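Local structure of transaminase (Arthrobacter sp., 5G2Q) at residues Leu53-Gln58 / Met441-Ser446; His146-Trp151 / Gln240-Thr245; Asp269-Gly274 / Met296-Ser301; Phe275-Lys280 / Ala445-Ser450. The protein probably catalyses pyridoxal-phosphate-dependent transfer of amino groups from amine or amino acid donors to carbonyl acceptors, as class-III aminotransferases do. All blocks are in the same frame, centred on the assembly; numbering follows the deposited sequence.

How the interactions relate
All four contacts are buried, yet their chemistry differs from one to the next; interactions 1, 2 and 3 reach the cofactor adduct, and interaction 4 does not. Interactions 2 and 3 line it directly: loops following strands of the seven-stranded sheet present polar groups in interaction 2, whereas interaction 3 is mostly aliphatic across its two segments. Interaction 1 joins an N-terminal segment by strand 51-54 to a C-terminal one by strand 440-443; it is largely apolar and reaches the adduct through a single arginine. Interaction 4 shares Ala445 and Ser446 with it, so the same run of chain also receives the loop that continues from interaction 3. There the join is a leucine and an arginine against backbone.

Interaction 1 (Leu53-Gln58 / Met441-Ser446); sequences LDFFNQ and MRIGAS. With PDA (2-[(3-hydroxy-2-methyl-5-phosphonooxymethyl-pyridin-4-ylmethyl)-amino]-propionic acid), chain R.
Gly444 N donates to Phe55 O at 3.1 Å and does so from well above the carbonyl plane, 49° out of it, a steep approach for a backbone hydrogen bond joining two segments nearly 400 residues apart in sequence. The contact lies beside strands 51-54 and 440-443, and the backbones come close, Phe56 CA being 5.0 Å from Gly444 CA.

Beside this bond the packing is apolar. Ala445 CB sits over one face of the Phe55 ring in a CH-pi contact, 3.9 Å from the centroid and 14° off the normal, while Ile443 CG2 comes in at the ring edge, 3.4 Å from Phe55 CD2. With an alanine here, the methyls of Ala445 and Ile443 would probably lose their shared aromatic partner, and a gap would open toward Ala457 of helix 451-470.

On the polar side, CG of Asn57 is anti to the backbone N (chi1 -165°), which lays the amide against the backbone, Asn57 CG being 3.5 Å from Ala445 C. Its OD1 is fixed by Val62 N and by Arg277 NH2. Asp54 shapes the first segment, its OD1 accepting from Phe56 N at 3.0 Å in an Asx turn and its OD2 from Gln58 NE2.

Arg442, bent at chi2 and chi3, leaves the contact to meet the alanine carboxylate of the adduct with the edge of its guanidinium. Arg442 NH1 and Arg442 NH2 both donate to PDA OXT, at 3.0 and 3.1 Å, and NH2 adds a weak bond to PDA O. Such a fork is consistent with the substrate-carboxylate arginine of fold type I aminotransferases.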
# COMPACT_ATOMS: atom_id res chain seq x y z
N LEU F 53 45.48 2.43 -7.08
CA LEU F 53 44.99 3.78 -6.81
C LEU F 53 43.45 3.81 -6.88
O LEU F 53 42.88 3.54 -7.94
CB LEU F 53 45.58 4.78 -7.79
CG LEU F 53 45.20 6.25 -7.55
CD1 LEU F 53 45.46 6.74 -6.12
CD2 LEU F 53 45.89 7.11 -8.60
N ASP F 54 42.80 4.12 -5.75
CA ASP F 54 41.35 4.04 -5.66
C ASP F 54 40.62 5.35 -5.92
O ASP F 54 40.32 6.11 -4.99
CB ASP F 54 40.91 3.48 -4.31
CG ASP F 54 39.42 3.28 -4.23
OD1 ASP F 54 38.79 3.27 -5.30
OD2 ASP F 54 38.88 3.14 -3.12
N PHE F 55 40.32 5.59 -7.18
CA PHE F 55 39.55 6.77 -7.55
C PHE F 55 38.02 6.54 -7.61
O PHE F 55 37.27 7.29 -8.26
CB PHE F 55 40.13 7.42 -8.82
CG PHE F 55 40.88 8.69 -8.55
CD1 PHE F 55 42.10 8.68 -7.92
CD2 PHE F 55 40.34 9.91 -8.92
CE1 PHE F 55 42.78 9.86 -7.65
CE2 PHE F 55 40.99 11.10 -8.66
CZ PHE F 55 42.23 11.08 -8.04
N PHE F 56 37.55 5.52 -6.89
CA PHE F 56 36.14 5.44 -6.50
C PHE F 56 36.02 5.99 -5.10
O PHE F 56 34.89 6.29 -4.65
CB PHE F 56 35.64 3.99 -6.52
CG PHE F 56 35.41 3.43 -7.91
CD1 PHE F 56 34.36 3.89 -8.70
CD2 PHE F 56 36.25 2.43 -8.43
CE1 PHE F 56 34.15 3.37 -9.98
CE2 PHE F 56 36.05 1.91 -9.70
CZ PHE F 56 35.00 2.39 -10.47
N ASN F 57 37.17 6.13 -4.41
CA ASN F 57 37.22 6.31 -2.94
C ASN F 57 36.19 5.33 -2.33
O ASN F 57 35.35 5.69 -1.48
CB ASN F 57 36.99 7.79 -2.58
CG ASN F 57 37.37 8.16 -1.15
OD1 ASN F 57 36.56 8.73 -0.40
ND2 ASN F 57 38.62 7.88 -0.76
N GLN F 58 36.26 4.08 -2.80
CA GLN F 58 35.36 3.01 -2.39
C GLN F 58 33.95 3.31 -2.85
O GLN F 58 33.54 2.89 -3.92
CB GLN F 58 35.39 2.78 -0.86
CG GLN F 58 36.62 2.04 -0.37
CD GLN F 58 36.83 0.75 -1.13
OE1 GLN F 58 36.09 -0.22 -0.96
NE2 GLN F 58 37.86 0.73 -1.98
N MET F 441 30.77 8.51 -15.59
CA MET F 441 31.76 8.17 -14.58
C MET F 441 31.45 8.92 -13.29
O MET F 441 31.02 10.06 -13.36
CB MET F 441 33.15 8.56 -15.05
CG MET F 441 33.43 8.13 -16.46
SD MET F 441 35.14 7.68 -16.65
CE MET F 441 35.77 7.96 -15.00
N ARG F 442 31.64 8.26 -12.15
CA ARG F 442 31.50 8.85 -10.81
C ARG F 442 32.86 8.80 -10.11
O ARG F 442 33.21 7.78 -9.50
CB ARG F 442 30.42 8.12 -9.99
CG ARG F 442 30.11 8.69 -8.61
CD ARG F 442 30.50 7.75 -7.44
NE ARG F 442 29.67 6.53 -7.30
CZ ARG F 442 29.08 6.12 -6.17
NH1 ARG F 442 29.21 6.82 -5.06
NH2 ARG F 442 28.36 5.01 -6.15
N ILE F 443 33.60 9.90 -10.18
CA ILE F 443 35.00 9.98 -9.71
C ILE F 443 35.09 10.59 -8.32
O ILE F 443 34.57 11.68 -8.08
CB ILE F 443 35.86 10.87 -10.64
CG1 ILE F 443 35.71 10.42 -12.11
CG2 ILE F 443 37.31 10.91 -10.16
CD1 ILE F 443 36.46 11.27 -13.13
N GLY F 444 35.74 9.89 -7.41
CA GLY F 444 36.04 10.45 -6.10
C GLY F 444 37.34 9.90 -5.53
O GLY F 444 37.71 8.76 -5.79
N ALA F 445 38.04 10.73 -4.76
CA ALA F 445 39.18 10.29 -3.97
C ALA F 445 39.06 10.88 -2.55
O ALA F 445 38.10 11.57 -2.25
CB ALA F 445 40.51 10.68 -4.65
N SER F 446 40.02 10.58 -1.68
CA SER F 446 40.17 11.29 -0.40
C SER F 446 40.27 12.80 -0.59
O SER F 446 40.88 13.28 -1.57
CB SER F 446 41.44 10.85 0.31
OG SER F 446 41.47 9.45 0.44
N PDA R . 25.23 5.00 -1.30
N1 PDA R . 21.89 8.26 0.77
C2 PDA R . 22.78 8.49 -0.20
C2A PDA R . 22.71 9.82 -0.91
C3 PDA R . 23.80 7.45 -0.53
O3A PDA R . 24.74 7.68 -1.49
C4 PDA R . 23.79 6.25 0.19
C4A PDA R . 24.79 5.19 -0.11
C5 PDA R . 22.81 6.08 1.19
C5A PDA R . 22.68 4.82 2.03
OP4 PDA R . 23.79 4.70 2.92
P PDA R . 24.30 3.24 3.39
OP1 PDA R . 23.17 2.52 4.19
OP2 PDA R . 25.49 3.37 4.34
OP3 PDA R . 24.66 2.45 2.16
C6 PDA R . 21.89 7.09 1.46
CA PDA R . 26.23 3.97 -1.67
CB PDA R . 25.67 2.55 -1.56
C PDA R . 27.01 4.17 -2.95
O PDA R . 27.18 3.20 -3.73
OXT PDA R . 27.50 5.29 -3.20

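Interaction 2 (His146-Trp151 / Gln240-Thr245); sequences HDYHGW and QGVGST. With PDA (2-[(3-hydroxy-2-methyl-5-phosphonooxymethyl-pyridin-4-ylmethyl)-amino]-propionic acid), chain R.
Asp147 OD1 is gripped twice: Gln240 NE2 donates to it at 3.0 Å, almost straight at 170°, and Arg144 makes a salt bridge to the same oxygen. The amide uses the anti lone pair, with OD1 in the plane of the Gln240 amide, although the two flat groups are turned 70° apart. Gln240 reaches this far because its chain is extended beyond CG (chi2 176°), and its other end is equally occupied: OE1 accepts from Thr245 OG1 at 2.6 Å and from a water that also meets His146 ND1, while His146 NE2 bonds to Asn407 OD1. A leucine in its place would probably leave Asp147 OD1 without its neutral donor and Thr245 OG1 without its acceptor.

Tyr148, His149 and Gly150 form the aromatic-His-Gly loop familiar in class-III aminotransferases, which runs along the cofactor. His149 O lies 3.2 Å from PDA C6, and the bare CA of Gly150, whose backbone angles would jam a side chain against the preceding carbonyl, lies near PDA C5A. His149 ND1 bonds to Asp269. Val242 CG2 packs obliquely on the Tyr148 ring, 3.5 Å from CD2. Gly243 suits its place because a CB there would collide with His146 O.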
# COMPACT_ATOMS: atom_id res chain seq x y z
N HIS F 146 15.82 8.78 -10.48
CA HIS F 146 17.25 8.44 -10.30
C HIS F 146 17.89 8.76 -8.94
O HIS F 146 19.12 8.62 -8.80
CB HIS F 146 18.15 8.94 -11.45
CG HIS F 146 17.59 8.64 -12.81
ND1 HIS F 146 17.46 9.60 -13.80
CD2 HIS F 146 17.09 7.49 -13.33
CE1 HIS F 146 16.92 9.05 -14.87
NE2 HIS F 146 16.70 7.77 -14.62
N ASP F 147 17.10 9.19 -7.96
CA ASP F 147 17.64 9.32 -6.61
C ASP F 147 18.01 7.95 -6.06
O ASP F 147 17.42 6.95 -6.41
CB ASP F 147 16.64 9.95 -5.65
CG ASP F 147 16.73 11.47 -5.58
OD1 ASP F 147 17.28 12.15 -6.50
OD2 ASP F 147 16.19 11.99 -4.57
N TYR F 148 19.01 7.92 -5.19
CA TYR F 148 19.34 6.74 -4.41
C TYR F 148 19.42 7.27 -2.96
O TYR F 148 20.05 8.28 -2.69
CB TYR F 148 20.67 6.06 -4.86
CG TYR F 148 20.94 4.77 -4.09
CD1 TYR F 148 20.25 3.61 -4.42
CD2 TYR F 148 21.81 4.73 -2.98
CE1 TYR F 148 20.42 2.43 -3.71
CE2 TYR F 148 22.01 3.55 -2.26
CZ TYR F 148 21.31 2.40 -2.63
OH TYR F 148 21.43 1.18 -1.96
N HIS F 149 18.71 6.64 -2.04
CA HIS F 149 18.63 7.16 -0.68
C HIS F 149 18.83 6.00 0.25
O HIS F 149 18.78 6.17 1.45
CB HIS F 149 17.27 7.83 -0.41
CG HIS F 149 17.07 9.10 -1.18
ND1 HIS F 149 17.79 10.25 -0.92
CD2 HIS F 149 16.26 9.40 -2.22
CE1 HIS F 149 17.42 11.21 -1.75
NE2 HIS F 149 16.47 10.72 -2.53
N GLY F 150 19.05 4.82 -0.32
CA GLY F 150 19.40 3.63 0.43
C GLY F 150 18.66 2.38 0.03
O GLY F 150 17.90 2.38 -0.97
N TRP F 151 18.85 1.32 0.82
CA TRP F 151 18.47 -0.03 0.43
C TRP F 151 17.44 -0.66 1.38
O TRP F 151 16.69 -1.54 0.97
CB TRP F 151 19.71 -0.92 0.29
CG TRP F 151 20.27 -1.31 1.64
CD1 TRP F 151 21.20 -0.62 2.40
CD2 TRP F 151 19.87 -2.44 2.42
NE1 TRP F 151 21.40 -1.28 3.59
CE2 TRP F 151 20.62 -2.40 3.62
CE3 TRP F 151 19.00 -3.52 2.20
CZ2 TRP F 151 20.48 -3.38 4.61
CZ3 TRP F 151 18.89 -4.49 3.17
CH2 TRP F 151 19.62 -4.41 4.38
N GLN F 240 23.27 13.95 -7.42
CA GLN F 240 22.91 12.54 -7.35
C GLN F 240 24.16 11.69 -7.38
O GLN F 240 25.00 11.81 -8.30
CB GLN F 240 21.94 12.16 -8.46
CG GLN F 240 20.54 12.73 -8.31
CD GLN F 240 19.65 12.39 -9.49
OE1 GLN F 240 20.08 12.46 -10.64
NE2 GLN F 240 18.42 12.02 -9.23
N GLY F 241 24.31 10.83 -6.39
CA GLY F 241 25.59 10.14 -6.22
C GLY F 241 25.68 8.94 -7.13
O GLY F 241 26.43 8.94 -8.13
N VAL F 242 24.88 7.94 -6.79
CA VAL F 242 24.83 6.71 -7.53
C VAL F 242 24.27 7.04 -8.92
O VAL F 242 24.85 6.66 -9.93
CB VAL F 242 24.02 5.65 -6.78
CG1 VAL F 242 24.29 4.28 -7.37
CG2 VAL F 242 24.35 5.66 -5.27
N GLY F 243 23.20 7.82 -8.96
CA GLY F 243 22.64 8.29 -10.22
C GLY F 243 23.52 9.16 -11.10
O GLY F 243 23.29 9.28 -12.34
N SER F 244 24.50 9.80 -10.47
CA SER F 244 25.63 10.43 -11.17
C SER F 244 25.22 11.67 -11.95
O SER F 244 25.33 11.71 -13.17
CB SER F 244 26.35 9.40 -12.04
OG SER F 244 26.97 8.38 -11.26
N THR F 245 24.71 12.68 -11.26
CA THR F 245 24.32 13.94 -11.92
C THR F 245 24.74 15.17 -11.10
O THR F 245 24.97 15.09 -9.88
CB THR F 245 22.79 14.06 -12.20
OG1 THR F 245 22.08 14.15 -10.96
CG2 THR F 245 22.25 12.91 -13.03
N PDA R . 25.23 5.00 -1.30
N1 PDA R . 21.89 8.26 0.77
C2 PDA R . 22.78 8.49 -0.20
C2A PDA R . 22.71 9.82 -0.91
C3 PDA R . 23.80 7.45 -0.53
O3A PDA R . 24.74 7.68 -1.49
C4 PDA R . 23.79 6.25 0.19
C4A PDA R . 24.79 5.19 -0.11
C5 PDA R . 22.81 6.08 1.19
C5A PDA R . 22.68 4.82 2.03
OP4 PDA R . 23.79 4.70 2.92
P PDA R . 24.30 3.24 3.39
OP1 PDA R . 23.17 2.52 4.19
OP2 PDA R . 25.49 3.37 4.34
OP3 PDA R . 24.66 2.45 2.16
C6 PDA R . 21.89 7.09 1.46
CA PDA R . 26.23 3.97 -1.67
CB PDA R . 25.67 2.55 -1.56
C PDA R . 27.01 4.17 -2.95
O PDA R . 27.18 3.20 -3.73
OXT PDA R . 27.50 5.29 -3.20
O HOH W 1 18.75 12.21 -13.20

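Interaction 3 (Asp269-Gly274 / Met296-Ser301); sequences DEVLTG and MGKGLS. With PDA (2-[(3-hydroxy-2-methyl-5-phosphonooxymethyl-pyridin-4-ylmethyl)-amino]-propionic acid), chain R.
Val271 and Lys298 carry the aliphatic part of this contact, their side chains crossing at about a right angle. Val271 CG1 rests 3.8 Å from Lys298 CG, and Leu272 continues the track, its CA 3.7 Å from Lys298 CD. Being branched at CB, the valine serves two surfaces at once: CG1, anti to the backbone N (chi1 169°), faces the lysine, while CB and the other branch face the pyridine ring, Val271 CB lying 3.6 Å and Val271 CG2 3.7 Å from PDA N1. Gly297 suits this close passage: a CB there would sit tight against Val271 CG1. Gly299 is similarly suited, next to Gly274 O.

The polar bonds lie within each segment and shape it. Asp269 OD1 accepts from Val271 N at 3.2 Å, nearly straight at 165°, closing an Asx turn that sends the chain off strand 265-269. Thr273 OG1 donates to Glu270 OE1 from above the carboxylate plane, and Leu300 N bonds back to Gly297 O.

Contacts with the adduct complete the account. Asp269 OD2 lies 2.8 Å from PDA N1, and Leu272 CD1 comes near PDA OXT. The lysine chain runs nearly extended until its last torsion, where a bend (chi4 -58°) brings Lys298 NZ to 2.9 Å from PDA CA. Its amine is bonded to Leu59 O and to Thr330 of the second subunit, and is not joined to PDA C4A, which carries the alanine nitrogen instead. An aspartate at the pyridine nitrogen and a released lysine beside the substrate carbon are consistent with a fold type I active site holding an adduct that resembles the external aldimine.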
# COMPACT_ATOMS: atom_id res chain seq x y z
N ASP F 269 19.50 14.93 1.61
CA ASP F 269 20.25 13.69 1.84
C ASP F 269 21.77 13.90 1.61
O ASP F 269 22.26 13.86 0.48
CB ASP F 269 19.66 12.56 1.01
CG ASP F 269 20.33 11.24 1.27
OD1 ASP F 269 21.35 11.22 2.01
OD2 ASP F 269 19.85 10.21 0.75
N GLU F 270 22.51 14.14 2.68
CA GLU F 270 23.90 14.51 2.59
C GLU F 270 24.85 13.34 2.87
O GLU F 270 26.04 13.54 3.19
CB GLU F 270 24.21 15.71 3.50
CG GLU F 270 23.55 17.03 3.09
CD GLU F 270 24.32 17.78 1.98
OE1 GLU F 270 25.45 17.36 1.63
OE2 GLU F 270 23.76 18.78 1.45
N VAL F 271 24.33 12.11 2.74
CA VAL F 271 25.17 10.94 3.04
C VAL F 271 26.45 10.90 2.19
O VAL F 271 27.53 10.69 2.70
CB VAL F 271 24.40 9.61 2.90
CG1 VAL F 271 25.40 8.44 2.96
CG2 VAL F 271 23.31 9.48 3.98
N LEU F 272 26.32 11.07 0.88
CA LEU F 272 27.47 11.03 0.02
C LEU F 272 28.09 12.42 -0.11
O LEU F 272 29.29 12.55 -0.11
CB LEU F 272 27.09 10.46 -1.34
CG LEU F 272 28.18 10.11 -2.37
CD1 LEU F 272 27.85 8.80 -3.08
CD2 LEU F 272 28.40 11.23 -3.38
N THR F 273 27.28 13.46 -0.21
CA THR F 273 27.87 14.78 -0.46
C THR F 273 28.33 15.50 0.79
O THR F 273 28.89 16.59 0.72
CB THR F 273 26.89 15.69 -1.23
OG1 THR F 273 25.71 15.87 -0.44
CG2 THR F 273 26.50 15.08 -2.59
N GLY F 274 28.10 14.89 1.95
CA GLY F 274 28.45 15.50 3.22
C GLY F 274 29.93 15.42 3.55
O GLY F 274 30.67 14.60 2.97
N MET F 296 23.03 11.77 7.13
CA MET F 296 24.49 11.65 7.12
C MET F 296 24.99 10.22 7.26
O MET F 296 24.30 9.35 7.84
CB MET F 296 25.10 12.42 8.27
CG MET F 296 25.10 13.92 8.13
SD MET F 296 25.35 14.51 9.80
CE MET F 296 25.57 16.26 9.49
N GLY F 297 26.22 10.00 6.80
CA GLY F 297 26.83 8.67 6.70
C GLY F 297 28.19 8.81 6.00
O GLY F 297 28.79 9.88 6.02
N LYS F 298 28.68 7.71 5.44
CA LYS F 298 29.96 7.70 4.74
C LYS F 298 31.07 8.58 5.37
O LYS F 298 31.81 8.19 6.28
CB LYS F 298 29.70 8.14 3.28
CG LYS F 298 28.97 7.10 2.44
CD LYS F 298 28.68 7.64 1.04
CE LYS F 298 27.65 6.83 0.26
NZ LYS F 298 28.05 5.40 0.09
N GLY F 299 31.18 9.79 4.84
CA GLY F 299 32.15 10.77 5.29
C GLY F 299 32.00 11.19 6.74
O GLY F 299 32.93 11.78 7.29
N LEU F 300 30.86 10.90 7.39
CA LEU F 300 30.72 11.21 8.85
C LEU F 300 31.86 10.58 9.67
O LEU F 300 32.43 11.20 10.59
CB LEU F 300 29.35 10.77 9.38
CG LEU F 300 29.09 10.80 10.90
CD1 LEU F 300 28.51 12.12 11.41
CD2 LEU F 300 28.14 9.68 11.26
N SER F 301 32.20 9.34 9.34
CA SER F 301 33.33 8.66 9.97
C SER F 301 34.43 8.30 8.96
O SER F 301 35.31 7.57 9.30
CB SER F 301 32.86 7.38 10.70
OG SER F 301 32.46 6.34 9.79
N PDA R . 25.23 5.00 -1.30
N1 PDA R . 21.89 8.26 0.77
C2 PDA R . 22.78 8.49 -0.20
C2A PDA R . 22.71 9.82 -0.91
C3 PDA R . 23.80 7.45 -0.53
O3A PDA R . 24.74 7.68 -1.49
C4 PDA R . 23.79 6.25 0.19
C4A PDA R . 24.79 5.19 -0.11
C5 PDA R . 22.81 6.08 1.19
C5A PDA R . 22.68 4.82 2.03
OP4 PDA R . 23.79 4.70 2.92
P PDA R . 24.30 3.24 3.39
OP1 PDA R . 23.17 2.52 4.19
OP2 PDA R . 25.49 3.37 4.34
OP3 PDA R . 24.66 2.45 2.16
C6 PDA R . 21.89 7.09 1.46
CA PDA R . 26.23 3.97 -1.67
CB PDA R . 25.67 2.55 -1.56
C PDA R . 27.01 4.17 -2.95
O PDA R . 27.18 3.20 -3.73
OXT PDA R . 27.50 5.29 -3.20

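Interaction 4 (Phe275-Lys280 / Ala445-Ser450); sequences FGRTGK and ASLNVS
This is a buried loop-to-loop contact in which Leu447 presses on the backbone of Phe275 and Gly276 while Arg277 reaches back to Ala445. It joins the long connection after strand 265-269 to the link between strand 440-443 and helix 451-470. Each side is built on a type I turn, Gly276 to Gly279 and Ser446 to Val449, and the leucine stands at the second position of the latter.

Its two methyls divide the work. Leu447 CD1 lies 3.4 Å from Phe275 O and 3.6 Å from Gly276 CA, whereas Leu447 CD2 covers Arg277 N at 3.8 Å and sits over one face of the arginine guanidinium, toward its rim. Gly276 is the residue that permits this: its phi is positive, and a CB would fall on Leu447 CD1.

Arg277 starts away from the second segment but bends at chi2 and chi3 (57° and 42°), which folds the guanidinium back. Arg277 NH1 then gives a weak bond to Ala445 O, 3.2 Å long and well off straight at 134°. Firmer partners hold the same group, NH1 bonding to Leu386 O and NH2 to Asn63 OD1, so an arginine, long and with several N-H donors, suits a place where several loops converge.

Around the contact, Phe275 packs on Leu345 and Met348 of helix 335-350 and meets Phe282 edge-to-face. Leu447 touches Leu353 of helix 353-374, and Ser450 N-caps helix 451-470 through Asp453 N.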
# COMPACT_ATOMS: atom_id res chain seq x y z
N PHE F 275 30.35 16.30 4.46
CA PHE F 275 31.71 16.36 5.05
C PHE F 275 32.86 16.50 4.06
O PHE F 275 33.64 15.57 3.91
CB PHE F 275 31.96 15.17 5.98
CG PHE F 275 30.88 14.97 7.00
CD1 PHE F 275 29.78 14.17 6.72
CD2 PHE F 275 30.96 15.60 8.25
CE1 PHE F 275 28.78 14.00 7.66
CE2 PHE F 275 29.96 15.43 9.20
CZ PHE F 275 28.89 14.62 8.90
N GLY F 276 32.94 17.65 3.39
CA GLY F 276 34.06 18.00 2.53
C GLY F 276 33.92 17.57 1.09
O GLY F 276 34.52 18.17 0.19
N ARG F 277 33.12 16.53 0.85
CA ARG F 277 33.02 15.89 -0.45
C ARG F 277 32.98 16.87 -1.61
O ARG F 277 33.50 16.59 -2.69
CB ARG F 277 31.78 14.98 -0.48
CG ARG F 277 31.49 14.24 -1.79
CD ARG F 277 32.64 13.35 -2.27
NE ARG F 277 33.26 12.60 -1.18
CZ ARG F 277 34.35 11.86 -1.30
NH1 ARG F 277 34.94 11.74 -2.47
NH2 ARG F 277 34.84 11.21 -0.25
N THR F 278 32.37 18.03 -1.40
CA THR F 278 32.05 18.92 -2.51
C THR F 278 32.79 20.22 -2.35
O THR F 278 32.43 21.20 -2.97
CB THR F 278 30.50 19.18 -2.67
OG1 THR F 278 30.01 20.01 -1.60
CG2 THR F 278 29.70 17.87 -2.73
N GLY F 279 33.82 20.23 -1.50
CA GLY F 279 34.63 21.43 -1.27
C GLY F 279 33.98 22.44 -0.33
O GLY F 279 34.44 23.56 -0.21
N LYS F 280 32.90 22.03 0.31
CA LYS F 280 32.24 22.77 1.39
C LYS F 280 31.85 21.70 2.39
O LYS F 280 31.94 20.53 2.05
CB LYS F 280 30.98 23.49 0.89
CG LYS F 280 31.27 24.65 -0.04
CD LYS F 280 30.38 25.84 0.27
CE LYS F 280 30.73 26.98 -0.68
NZ LYS F 280 30.63 28.31 -0.04
N ALA F 445 38.04 10.73 -4.76
CA ALA F 445 39.18 10.29 -3.97
C ALA F 445 39.06 10.88 -2.55
O ALA F 445 38.10 11.57 -2.25
CB ALA F 445 40.51 10.68 -4.65
N SER F 446 40.02 10.58 -1.68
CA SER F 446 40.17 11.29 -0.40
C SER F 446 40.27 12.80 -0.59
O SER F 446 40.88 13.28 -1.57
CB SER F 446 41.44 10.85 0.31
OG SER F 446 41.47 9.45 0.44
N LEU F 447 39.72 13.55 0.36
CA LEU F 447 39.80 15.01 0.36
C LEU F 447 41.28 15.51 0.29
O LEU F 447 41.55 16.58 -0.27
CB LEU F 447 39.01 15.62 1.55
CG LEU F 447 37.58 15.08 1.88
CD1 LEU F 447 36.91 15.87 2.99
CD2 LEU F 447 36.62 15.01 0.70
N ASN F 448 42.23 14.71 0.81
CA ASN F 448 43.67 15.05 0.79
C ASN F 448 44.53 14.31 -0.23
O ASN F 448 45.72 14.19 -0.03
CB ASN F 448 44.30 14.81 2.17
CG ASN F 448 44.02 13.41 2.73
OD1 ASN F 448 43.57 12.50 2.01
ND2 ASN F 448 44.25 13.25 4.02
N VAL F 449 43.94 13.81 -1.29
CA VAL F 449 44.67 13.20 -2.40
C VAL F 449 45.74 14.18 -2.96
O VAL F 449 45.56 15.41 -2.92
CB VAL F 449 43.70 12.73 -3.51
CG1 VAL F 449 43.19 13.92 -4.31
CG2 VAL F 449 44.32 11.70 -4.44
N SER F 450 46.85 13.64 -3.44
CA SER F 450 47.93 14.46 -3.95
C SER F 450 47.69 14.84 -5.41
O SER F 450 46.88 14.21 -6.10
CB SER F 450 49.21 13.67 -3.88
OG SER F 450 49.03 12.46 -4.59